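Long-range contacts in CYTH domain-containing protein (Pyrococcus horikoshii, PDB 2DC4), which is of unknown function but, as a CYTH-domain barrel protein, probably binds a triphosphate-bearing compound as its relatives do: residues A[28-33]-A[99-104]; A[46-51]-A[78-83]; A[12-17]-A[145-150]; A[6-11]-A[121-126]. All blocks are in the same frame, centred on the assembly; numbering follows the deposited sequence.

Contact 1 (A[28-33]-A[99-104])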
# COMPACT_ATOMS: atom_id res chain seq x y z
N ILE A 28 -22.40 -0.10 -9.19
CA ILE A 28 -22.46 0.90 -8.12
C ILE A 28 -21.36 0.58 -7.12
O ILE A 28 -21.14 -0.59 -6.79
CB ILE A 28 -23.81 0.84 -7.37
CG1 ILE A 28 -24.95 1.23 -8.32
CG2 ILE A 28 -23.78 1.78 -6.16
CD1 ILE A 28 -26.33 1.02 -7.72
N GLU A 29 -20.65 1.61 -6.67
CA GLU A 29 -19.59 1.42 -5.68
C GLU A 29 -19.86 2.29 -4.46
O GLU A 29 -20.01 3.50 -4.58
CB GLU A 29 -18.21 1.79 -6.26
CG GLU A 29 -17.72 0.84 -7.35
CD GLU A 29 -16.32 1.17 -7.86
OE1 GLU A 29 -15.78 2.24 -7.50
OE2 GLU A 29 -15.76 0.36 -8.63
N GLU A 30 -19.94 1.66 -3.28
CA GLU A 30 -20.15 2.40 -2.04
C GLU A 30 -18.74 2.63 -1.52
O GLU A 30 -18.10 1.72 -0.99
CB GLU A 30 -20.98 1.57 -1.06
CG GLU A 30 -22.36 1.22 -1.61
CD GLU A 30 -23.23 0.50 -0.60
OE1 GLU A 30 -23.46 1.07 0.49
OE2 GLU A 30 -23.68 -0.63 -0.89
N GLN A 31 -18.26 3.86 -1.67
CA GLN A 31 -16.90 4.20 -1.29
C GLN A 31 -16.72 5.03 -0.03
O GLN A 31 -17.55 5.87 0.31
CB GLN A 31 -16.23 4.95 -2.45
CG GLN A 31 -16.55 4.40 -3.83
CD GLN A 31 -15.91 5.21 -4.94
OE1 GLN A 31 -15.81 6.43 -4.84
NE2 GLN A 31 -15.48 4.54 -6.00
N GLU A 32 -15.60 4.79 0.65
CA GLU A 32 -15.24 5.53 1.85
C GLU A 32 -13.77 5.84 1.68
O GLU A 32 -12.94 4.93 1.65
CB GLU A 32 -15.46 4.67 3.10
CG GLU A 32 -15.14 5.42 4.40
CD GLU A 32 -15.41 4.59 5.64
OE1 GLU A 32 -16.49 3.98 5.73
OE2 GLU A 32 -14.53 4.55 6.54
N ASP A 33 -13.45 7.13 1.53
CA ASP A 33 -12.07 7.58 1.35
C ASP A 33 -11.54 8.33 2.54
O ASP A 33 -12.16 9.28 3.01
CB ASP A 33 -11.95 8.51 0.14
CG ASP A 33 -12.45 7.89 -1.14
OD1 ASP A 33 -12.46 6.65 -1.24
OD2 ASP A 33 -12.82 8.66 -2.06
N LYS A 99 -17.45 10.01 1.91
CA LYS A 99 -18.27 8.82 1.72
C LYS A 99 -19.24 9.08 0.59
O LYS A 99 -19.94 10.10 0.59
CB LYS A 99 -19.03 8.48 3.00
CG LYS A 99 -18.13 8.14 4.18
CD LYS A 99 -18.95 7.80 5.42
CE LYS A 99 -19.80 6.55 5.20
NZ LYS A 99 -18.97 5.36 4.88
N LYS A 100 -19.30 8.17 -0.37
CA LYS A 100 -20.21 8.38 -1.48
C LYS A 100 -20.69 7.08 -2.10
O LYS A 100 -20.09 6.02 -1.89
CB LYS A 100 -19.51 9.21 -2.56
CG LYS A 100 -18.51 8.40 -3.39
CD LYS A 100 -17.96 9.21 -4.56
CE LYS A 100 -16.75 10.04 -4.18
NZ LYS A 100 -15.53 9.18 -3.98
N ARG A 101 -21.78 7.17 -2.84
CA ARG A 101 -22.32 6.02 -3.54
C ARG A 101 -22.16 6.44 -5.00
O ARG A 101 -22.73 7.43 -5.44
CB ARG A 101 -23.80 5.82 -3.20
CG ARG A 101 -24.32 4.44 -3.50
CD ARG A 101 -25.29 3.98 -2.42
NE ARG A 101 -25.60 2.56 -2.52
CZ ARG A 101 -26.44 2.03 -3.40
NH1 ARG A 101 -27.07 2.81 -4.27
NH2 ARG A 101 -26.66 0.73 -3.41
N ARG A 102 -21.36 5.68 -5.75
CA ARG A 102 -21.07 6.00 -7.14
C ARG A 102 -21.69 5.06 -8.17
O ARG A 102 -21.55 3.83 -8.08
CB ARG A 102 -19.55 6.05 -7.35
CG ARG A 102 -19.10 6.25 -8.79
CD ARG A 102 -17.58 6.30 -8.87
NE ARG A 102 -17.04 7.53 -8.29
CZ ARG A 102 -15.75 7.79 -8.13
NH1 ARG A 102 -14.83 6.91 -8.52
NH2 ARG A 102 -15.36 8.94 -7.59
N TRP A 103 -22.38 5.65 -9.14
CA TRP A 103 -23.01 4.92 -10.25
C TRP A 103 -22.05 5.12 -11.42
O TRP A 103 -21.79 6.25 -11.83
CB TRP A 103 -24.36 5.55 -10.59
CG TRP A 103 -25.50 4.99 -9.82
CD1 TRP A 103 -26.44 4.10 -10.26
CD2 TRP A 103 -25.84 5.28 -8.46
NE1 TRP A 103 -27.34 3.83 -9.27
CE2 TRP A 103 -27.00 4.54 -8.15
CE3 TRP A 103 -25.28 6.10 -7.47
CZ2 TRP A 103 -27.61 4.59 -6.90
CZ3 TRP A 103 -25.89 6.15 -6.22
CH2 TRP A 103 -27.04 5.40 -5.95
N ILE A 104 -21.53 4.02 -11.96
CA ILE A 104 -20.59 4.09 -13.06
C ILE A 104 -21.22 3.64 -14.37
O ILE A 104 -21.84 2.58 -14.44
CB ILE A 104 -19.35 3.19 -12.79
CG1 ILE A 104 -18.71 3.59 -11.45
CG2 ILE A 104 -18.33 3.33 -13.93
CD1 ILE A 104 -17.59 2.66 -10.99
O HOH W 1 -14.77 4.25 -9.44
O HOH W 2 -13.08 11.01 -2.88
O HOH W 3 -15.51 8.13 -1.46

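Contact 2 (A[46-51]-A[78-83])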
# COMPACT_ATOMS: atom_id res chain seq x y z
N VAL A 46 -6.86 6.65 1.15
CA VAL A 46 -7.01 5.21 1.22
C VAL A 46 -8.50 5.00 0.99
O VAL A 46 -9.33 5.51 1.75
CB VAL A 46 -6.64 4.64 2.59
CG1 VAL A 46 -7.03 3.17 2.65
CG2 VAL A 46 -5.15 4.81 2.84
N ARG A 47 -8.84 4.27 -0.06
CA ARG A 47 -10.24 4.01 -0.39
C ARG A 47 -10.69 2.59 -0.10
O ARG A 47 -9.96 1.63 -0.37
CB ARG A 47 -10.50 4.31 -1.87
CG ARG A 47 -11.83 3.76 -2.38
CD ARG A 47 -12.15 4.27 -3.79
NE ARG A 47 -12.33 5.72 -3.80
CZ ARG A 47 -12.40 6.46 -4.90
NH1 ARG A 47 -12.30 5.89 -6.10
NH2 ARG A 47 -12.56 7.77 -4.81
N LYS A 48 -11.89 2.48 0.46
CA LYS A 48 -12.52 1.20 0.74
C LYS A 48 -13.84 1.18 -0.04
O LYS A 48 -14.62 2.12 0.04
CB LYS A 48 -12.84 1.06 2.23
CG LYS A 48 -11.63 0.82 3.10
CD LYS A 48 -11.99 0.73 4.58
CE LYS A 48 -12.36 2.09 5.17
NZ LYS A 48 -12.60 2.02 6.64
N ILE A 49 -14.06 0.12 -0.81
CA ILE A 49 -15.30 -0.02 -1.56
C ILE A 49 -15.99 -1.13 -0.78
O ILE A 49 -15.71 -2.30 -0.96
CB ILE A 49 -15.06 -0.46 -3.00
CG1 ILE A 49 -14.03 0.48 -3.65
CG2 ILE A 49 -16.38 -0.39 -3.78
CD1 ILE A 49 -13.73 0.15 -5.10
N ASN A 50 -16.88 -0.72 0.10
CA ASN A 50 -17.56 -1.65 0.98
C ASN A 50 -18.44 -2.74 0.39
O ASN A 50 -18.60 -3.80 1.01
CB ASN A 50 -18.31 -0.84 2.03
CG ASN A 50 -17.41 0.18 2.70
OD1 ASN A 50 -16.64 -0.14 3.60
ND2 ASN A 50 -17.53 1.44 2.28
N ASN A 51 -18.99 -2.52 -0.80
CA ASN A 51 -19.84 -3.53 -1.41
C ASN A 51 -19.11 -4.48 -2.35
O ASN A 51 -19.68 -5.47 -2.80
CB ASN A 51 -21.01 -2.86 -2.15
CG ASN A 51 -20.55 -1.99 -3.30
OD1 ASN A 51 -19.62 -1.20 -3.15
ND2 ASN A 51 -21.21 -2.13 -4.45
N GLN A 78 -4.52 -5.04 0.25
CA GLN A 78 -5.41 -6.00 0.89
C GLN A 78 -5.86 -5.60 2.29
O GLN A 78 -6.74 -6.25 2.86
CB GLN A 78 -4.74 -7.37 0.96
CG GLN A 78 -4.40 -7.97 -0.41
CD GLN A 78 -5.60 -8.05 -1.33
OE1 GLN A 78 -6.60 -8.68 -1.01
NE2 GLN A 78 -5.50 -7.40 -2.49
N ASP A 79 -5.28 -4.54 2.83
CA ASP A 79 -5.64 -4.11 4.18
C ASP A 79 -5.75 -2.60 4.28
O ASP A 79 -4.76 -1.90 4.50
CB ASP A 79 -4.58 -4.64 5.17
CG ASP A 79 -4.81 -4.16 6.59
OD1 ASP A 79 -5.92 -3.67 6.89
OD2 ASP A 79 -3.88 -4.29 7.42
N PRO A 80 -6.97 -2.06 4.09
CA PRO A 80 -7.17 -0.61 4.17
C PRO A 80 -6.94 -0.05 5.57
O PRO A 80 -6.49 1.08 5.73
CB PRO A 80 -8.61 -0.44 3.69
CG PRO A 80 -9.28 -1.72 4.14
CD PRO A 80 -8.23 -2.77 3.79
N GLU A 81 -7.27 -0.84 6.59
CA GLU A 81 -7.07 -0.38 7.96
C GLU A 81 -5.58 -0.24 8.20
O GLU A 81 -5.13 0.72 8.83
CB GLU A 81 -7.64 -1.39 8.97
CG GLU A 81 -9.17 -1.47 9.04
CD GLU A 81 -9.80 -2.11 7.82
OE1 GLU A 81 -9.24 -3.10 7.31
OE2 GLU A 81 -10.87 -1.63 7.38
N GLY A 82 -4.82 -1.19 7.68
CA GLY A 82 -3.38 -1.15 7.84
C GLY A 82 -2.76 0.01 7.08
O GLY A 82 -1.82 0.63 7.55
N ALA A 83 -3.30 0.30 5.90
CA ALA A 83 -2.78 1.41 5.11
C ALA A 83 -3.02 2.74 5.81
O ALA A 83 -2.18 3.64 5.78
CB ALA A 83 -3.44 1.41 3.73

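Contact 3 (A[12-17]-A[145-150])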
# COMPACT_ATOMS: atom_id res chain seq x y z
N GLU A 12 -31.50 12.18 -10.06
CA GLU A 12 -32.51 11.50 -10.84
C GLU A 12 -32.58 11.94 -12.30
O GLU A 12 -32.66 11.11 -13.20
CB GLU A 12 -33.89 11.66 -10.18
CG GLU A 12 -34.03 10.95 -8.84
CD GLU A 12 -33.39 11.70 -7.68
OE1 GLU A 12 -33.36 11.15 -6.56
OE2 GLU A 12 -32.91 12.84 -7.89
N ASP A 13 -32.54 13.25 -12.53
CA ASP A 13 -32.62 13.78 -13.89
C ASP A 13 -31.43 13.36 -14.76
O ASP A 13 -31.61 12.88 -15.88
CB ASP A 13 -32.71 15.31 -13.86
CG ASP A 13 -33.89 15.81 -13.05
OD1 ASP A 13 -35.01 15.29 -13.24
OD2 ASP A 13 -33.71 16.73 -12.22
N ILE A 14 -30.22 13.53 -14.24
CA ILE A 14 -29.03 13.19 -15.02
C ILE A 14 -28.86 11.68 -15.23
O ILE A 14 -28.35 11.26 -16.26
CB ILE A 14 -27.76 13.79 -14.37
CG1 ILE A 14 -26.67 13.94 -15.43
CG2 ILE A 14 -27.28 12.92 -13.22
CD1 ILE A 14 -26.99 15.00 -16.48
N LYS A 15 -29.29 10.89 -14.25
CA LYS A 15 -29.20 9.43 -14.38
C LYS A 15 -30.05 9.04 -15.58
O LYS A 15 -29.64 8.24 -16.42
CB LYS A 15 -29.71 8.75 -13.11
CG LYS A 15 -29.67 7.22 -13.14
CD LYS A 15 -30.05 6.64 -11.79
CE LYS A 15 -29.99 5.12 -11.78
NZ LYS A 15 -31.01 4.50 -12.68
N ARG A 16 -31.25 9.62 -15.65
CA ARG A 16 -32.17 9.36 -16.75
C ARG A 16 -31.54 9.76 -18.09
O ARG A 16 -31.64 9.03 -19.07
CB ARG A 16 -33.48 10.12 -16.52
CG ARG A 16 -34.50 9.93 -17.63
CD ARG A 16 -35.86 10.56 -17.29
NE ARG A 16 -36.09 10.69 -15.85
CZ ARG A 16 -36.23 11.86 -15.23
NH1 ARG A 16 -36.18 13.00 -15.91
NH2 ARG A 16 -36.44 11.89 -13.92
N LYS A 17 -30.90 10.93 -18.12
CA LYS A 17 -30.26 11.40 -19.35
C LYS A 17 -29.12 10.50 -19.79
O LYS A 17 -29.00 10.17 -20.97
CB LYS A 17 -29.74 12.83 -19.18
CG LYS A 17 -30.81 13.90 -19.07
CD LYS A 17 -31.56 14.10 -20.38
CE LYS A 17 -30.73 14.86 -21.41
NZ LYS A 17 -31.56 15.25 -22.58
N ARG A 145 -22.78 18.78 -23.08
CA ARG A 145 -23.86 19.51 -23.74
C ARG A 145 -24.98 18.58 -24.20
O ARG A 145 -26.15 18.96 -24.22
CB ARG A 145 -23.30 20.30 -24.93
CG ARG A 145 -22.24 21.33 -24.53
CD ARG A 145 -22.03 22.39 -25.60
NE ARG A 145 -21.53 21.86 -26.86
CZ ARG A 145 -20.25 21.60 -27.13
NH1 ARG A 145 -19.31 21.84 -26.22
NH2 ARG A 145 -19.91 21.10 -28.30
N ARG A 146 -24.62 17.36 -24.57
CA ARG A 146 -25.63 16.41 -24.99
C ARG A 146 -26.50 16.04 -23.79
O ARG A 146 -27.64 15.61 -23.94
CB ARG A 146 -24.99 15.17 -25.60
CG ARG A 146 -26.01 14.22 -26.18
CD ARG A 146 -25.39 13.34 -27.22
NE ARG A 146 -26.34 12.38 -27.76
CZ ARG A 146 -26.03 11.49 -28.69
NH1 ARG A 146 -24.80 11.45 -29.17
NH2 ARG A 146 -26.95 10.64 -29.14
N LEU A 147 -25.94 16.20 -22.59
CA LEU A 147 -26.67 15.90 -21.36
C LEU A 147 -27.36 17.16 -20.83
O LEU A 147 -27.97 17.14 -19.77
CB LEU A 147 -25.72 15.35 -20.29
CG LEU A 147 -25.09 13.98 -20.58
CD1 LEU A 147 -24.00 13.70 -19.55
CD2 LEU A 147 -26.16 12.89 -20.53
N GLY A 148 -27.24 18.26 -21.57
CA GLY A 148 -27.88 19.50 -21.14
C GLY A 148 -27.13 20.26 -20.07
O GLY A 148 -27.70 21.14 -19.41
N LEU A 149 -25.86 19.94 -19.87
CA LEU A 149 -25.06 20.63 -18.87
C LEU A 149 -24.37 21.83 -19.52
O LEU A 149 -24.12 21.83 -20.73
CB LEU A 149 -24.03 19.67 -18.29
CG LEU A 149 -24.67 18.48 -17.56
CD1 LEU A 149 -23.63 17.42 -17.26
CD2 LEU A 149 -25.31 18.98 -16.27
N LYS A 150 -24.05 22.83 -18.71
CA LYS A 150 -23.39 24.05 -19.17
C LYS A 150 -22.22 24.40 -18.26
O LYS A 150 -22.01 23.77 -17.23
CB LYS A 150 -24.39 25.22 -19.19
CG LYS A 150 -25.58 25.01 -20.10
CD LYS A 150 -26.51 26.21 -20.09
CE LYS A 150 -27.15 26.41 -18.72
NZ LYS A 150 -28.12 27.53 -18.73

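Contact 4 (A[6-11]-A[121-126])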
# COMPACT_ATOMS: atom_id res chain seq x y z
N LYS A 6 -16.16 18.01 -13.41
CA LYS A 6 -17.18 17.69 -12.43
C LYS A 6 -18.34 18.66 -12.54
O LYS A 6 -18.13 19.86 -12.74
CB LYS A 6 -16.58 17.77 -11.02
CG LYS A 6 -17.54 17.35 -9.90
CD LYS A 6 -16.91 17.58 -8.52
CE LYS A 6 -15.62 16.80 -8.35
NZ LYS A 6 -15.02 17.04 -7.01
N PHE A 7 -19.56 18.15 -12.41
CA PHE A 7 -20.77 18.98 -12.49
C PHE A 7 -21.69 18.75 -11.30
O PHE A 7 -21.85 17.63 -10.83
CB PHE A 7 -21.56 18.67 -13.77
CG PHE A 7 -20.78 18.87 -15.04
CD1 PHE A 7 -19.92 17.89 -15.51
CD2 PHE A 7 -20.93 20.04 -15.77
CE1 PHE A 7 -19.21 18.06 -16.69
CE2 PHE A 7 -20.22 20.23 -16.96
CZ PHE A 7 -19.36 19.24 -17.42
N ARG A 8 -22.31 19.83 -10.82
CA ARG A 8 -23.26 19.72 -9.72
C ARG A 8 -24.54 19.38 -10.47
O ARG A 8 -24.93 20.08 -11.40
CB ARG A 8 -23.38 21.06 -8.99
CG ARG A 8 -23.59 20.94 -7.49
CD ARG A 8 -23.11 22.21 -6.79
NE ARG A 8 -22.74 21.95 -5.40
CZ ARG A 8 -21.72 22.52 -4.78
NH1 ARG A 8 -20.97 23.40 -5.42
NH2 ARG A 8 -21.44 22.21 -3.53
N VAL A 9 -25.20 18.30 -10.07
CA VAL A 9 -26.39 17.87 -10.80
C VAL A 9 -27.54 17.37 -9.94
O VAL A 9 -27.41 17.19 -8.73
CB VAL A 9 -26.06 16.70 -11.74
CG1 VAL A 9 -24.94 17.08 -12.68
CG2 VAL A 9 -25.68 15.48 -10.90
N ASN A 10 -28.68 17.16 -10.60
CA ASN A 10 -29.83 16.57 -9.93
C ASN A 10 -29.70 15.10 -10.29
O ASN A 10 -29.79 14.72 -11.46
CB ASN A 10 -31.15 17.12 -10.46
CG ASN A 10 -32.35 16.41 -9.85
OD1 ASN A 10 -32.65 15.27 -10.19
ND2 ASN A 10 -33.03 17.08 -8.92
N PHE A 11 -29.44 14.27 -9.28
CA PHE A 11 -29.24 12.84 -9.47
C PHE A 11 -30.22 12.13 -10.39
O PHE A 11 -29.82 11.52 -11.38
CB PHE A 11 -29.25 12.13 -8.12
CG PHE A 11 -28.95 10.66 -8.23
CD1 PHE A 11 -27.64 10.22 -8.38
CD2 PHE A 11 -29.98 9.73 -8.25
CE1 PHE A 11 -27.37 8.87 -8.55
CE2 PHE A 11 -29.72 8.38 -8.42
CZ PHE A 11 -28.41 7.95 -8.57
N GLY A 121 -23.52 16.55 -1.57
CA GLY A 121 -24.55 16.63 -2.59
C GLY A 121 -24.32 15.66 -3.74
O GLY A 121 -23.54 14.73 -3.61
N ASP A 122 -25.00 15.89 -4.86
CA ASP A 122 -24.85 15.00 -6.02
C ASP A 122 -24.01 15.64 -7.12
O ASP A 122 -24.22 16.79 -7.50
CB ASP A 122 -26.23 14.61 -6.55
CG ASP A 122 -27.09 13.93 -5.50
OD1 ASP A 122 -26.56 13.06 -4.78
OD2 ASP A 122 -28.29 14.26 -5.39
N PHE A 123 -23.06 14.87 -7.63
CA PHE A 123 -22.16 15.36 -8.66
C PHE A 123 -21.95 14.33 -9.74
O PHE A 123 -22.08 13.13 -9.50
CB PHE A 123 -20.80 15.72 -8.07
CG PHE A 123 -20.86 16.73 -6.95
CD1 PHE A 123 -21.20 16.34 -5.66
CD2 PHE A 123 -20.59 18.07 -7.20
CE1 PHE A 123 -21.28 17.28 -4.64
CE2 PHE A 123 -20.67 19.01 -6.19
CZ PHE A 123 -21.01 18.62 -4.90
N LEU A 124 -21.63 14.80 -10.94
CA LEU A 124 -21.35 13.91 -12.05
C LEU A 124 -19.96 14.24 -12.54
O LEU A 124 -19.67 15.39 -12.84
CB LEU A 124 -22.33 14.11 -13.22
CG LEU A 124 -21.90 13.40 -14.51
CD1 LEU A 124 -22.05 11.89 -14.35
CD2 LEU A 124 -22.73 13.89 -15.70
N ASP A 125 -19.09 13.24 -12.58
CA ASP A 125 -17.75 13.46 -13.09
C ASP A 125 -17.75 12.82 -14.48
O ASP A 125 -18.18 11.68 -14.64
CB ASP A 125 -16.69 12.76 -12.23
CG ASP A 125 -16.35 13.54 -10.98
OD1 ASP A 125 -15.97 14.72 -11.11
OD2 ASP A 125 -16.44 12.98 -9.87
N ILE A 126 -17.32 13.58 -15.48
CA ILE A 126 -17.24 13.04 -16.83
C ILE A 126 -15.74 12.93 -17.09
O ILE A 126 -15.02 13.93 -17.11
CB ILE A 126 -17.89 13.96 -17.88
CG1 ILE A 126 -19.36 14.21 -17.52
CG2 ILE A 126 -17.78 13.32 -19.27
CD1 ILE A 126 -20.12 15.04 -18.56
O HOH W 4 -29.93 15.44 -6.84

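Contact 1 (A[28-33]-A[99-104])
E29 pairs with R102 and Q31 with K100 as the hydrogen-bonded pairs of two antiparallel strands, each joined by two backbone bonds; that from E29 N to R102 O is 2.8 Å long. I28 CA makes a CA-H...O contact of 3.1 Å with R102 O.

Side-chain hydrogen bonds gather on the face carrying E29, Q31, K100 and R102. K100 NZ donates to Q31 OE1 at 2.9 Å, nearly along the C=O axis. K100 CG sits between its backbone N and carbonyl carbon (chi1 77°), and bends at chi3 and chi4 bring NZ round to the end of the Q31 carbonyl. Q31 NE2 in turn gives a 2.8 Å bond to E29 OE1. Glutamine suits the place because it accepts and donates at once. Q31 OE1 also lies over the centre of the R102 guanidinium, whose NE is bonded to N115, while a water joins R102 NH1 to E29 OE1. A leucine in place of Q31 would probably leave K100 NZ without this acceptor and E29 OE1 without its amide donor.

Among the ion pairs, K100 NZ forms a salt bridge with D33 OD2 whose hydrogen bond is weak; two waters, one weakly held by D33, also lie between the pair. D33 OD1 pairs with R47. On the opposite face K99 NZ meets E32 OE1 at 3.0 Å from above the carboxylate plane.

The apolar share belongs to I28, whose CG1 lies over the five-membered ring of W103 in a CH-pi contact, 3.7 Å from its centroid. The polar network round Q31 is consistent with the charged tunnel wall of CYTH barrels.

Contact 2 (A[46-51]-A[78-83])
K48 meets P80 through a first torsion that sets CG anti to the carbonyl carbon, beside the backbone N (chi1 -73°), while V46 places CG1 anti to its own backbone N (chi1 171°), which turns that methyl to P80 at the start of helix 80-89. In K48 the CG to P80 CB distance of 3.3 Å is tighter than usual van der Waals contact, and CD rests 3.7 Å from P80 CG; the lysine chain crosses the proline ring at about a right angle. E81 OE2 comes to lie 3.8 Å from K48 CD. Beyond that, K48 NZ and E81 OE2 are 4.1 Å apart, too far for a salt bridge, and the amine pairs instead with E32 OE2 on the neighbouring strand. An alanine in place of K48 would probably open a gap beside P80 and leave E32 OE2 without its lysine.

V46 supplies the apolar end. Its CG1 approaches P80 CB, and its CG2 touches A83 CB at 3.9 Å; it also packs on I84 and F87 of the same helix. A small alanine lets the helix come close to a branched residue here.

D79 shapes the first turn from the N-cap position, its OD1 accepting from G82 N at 2.8 Å, from above the carboxylate plane. G82 fits because a CB would clash with D79 OD2. F75 of the second subunit packs on D79 and A83, placing the helix start beside the dimer interface. The arrangement is an N-capped helix, with proline in its first turn, laid against strand 42-49 of the CYTH antiparallel barrel, with P80 also reaching strand 54-62.

Contact 3 (A[12-17]-A[145-150])
I14 and L147 make the apolar core of this contact, crossing at about a right angle. I14 CG1 stands anti to its backbone N (chi1 -156°), and a turn at chi2 to 68° directs CD1 at the other segment, where it lies 4.0 Å from L147 CB and 4.2 Å from L149 CD1. L147 CD2 in turn packs against K17 CB at 3.8 Å. Branched aliphatic side chains suit this buried place, since their several methyls can touch more than one neighbour.

Contacts of aliphatic carbon with backbone oxygen lie toward the surface. Bent at chi2 and chi3, the K17 chain folds over the helix end and brings CE to 3.9 Å from L147 O. Its methylenes pack while its amine stays toward solvent, in keeping with an exposed lysine.

Backbone hydrogen bonds shape the second segment. Helix 133-146 ends in a Schellman motif at G148, where the positive phi (80°) suits glycine, since a CB would press on the carbonyl oxygen of L147; G148 N bonds to R145 O at 2.9 Å. The turn brings L147 and L149 to the same methyl, I14 CD1.

Helix 11-21 thus meets the turn that follows helix 133-146, both packed on the barrel wall, with L124 touching I14, L147 and L149, and strand 110-117 adding L114 against I14 and F112 against L147.

Contact 4 (A[6-11]-A[121-126])
F7 and L124 form the hydrogen-bonded pair at the heart of two antiparallel strands, F7 N to L124 O and L124 N to F7 O both measuring 2.8 Å. The tightly packed side is the face they share. With CG anti to its carbonyl carbon (chi1 -58°), the F7 ring receives L124 O at its edge, in plane, while F7 CE1 touches I126 CD1 at 3.7 Å; V9 CG1 adds a contact with L124 CB. Bulky apolar residues suit this face, for W141 meets the F7 ring edge-to-face and I140 and A144 cover I126.

The opposite face mixes charges with the buried F123 ring, and its solvent side is at R8. The R8 chain runs extended beside F123, and F123 CE2 lies 3.7 Å above one face of the guanidinium, toward its rim; the two planes are 51° apart. R8 NH1 continues to a salt bridge with E155, as befits an exposed arginine. K6 lies alongside D125, with K6 CB 3.1 Å from D125 OD1. K6 NZ, however, binds K157 O, and D125 OD2 binds Y159.

Past the strand pair, V9 N bonds to D122 O at 3.1 Å, and a water links F11 N to OD2 of D122; OD1 of that aspartate pairs with R116.

Joining the first and last strands, the pairing closes the eight-stranded CYTH barrel, and K6 matches the lysine of the family's ExExK signature, which in relatives serves triphosphate binding within the tunnel.

From the N terminus, strand 2-8 enters contact 4, which closes a long loop to 121-126, and helix 11-21 follows at once into contact 3, which closes a longer one to 145-150. Because their segments alternate along the chain, contacts 3 and 4 cross; their centres are about 10 Å apart, and they share an apolar layer between helices and sheet. Contact 1 is nested inside both, tying strand 24-36 to 94-107, and contact 2 is nested within contact 1, setting helix 80-89 on strand 42-49. Salt bridge D33-R47 joins contacts 1 and 2, while W103 touches K15 and F11 of contacts 3 and 4. Contact 2 lies across the chain's centre from contacts 3 and 4.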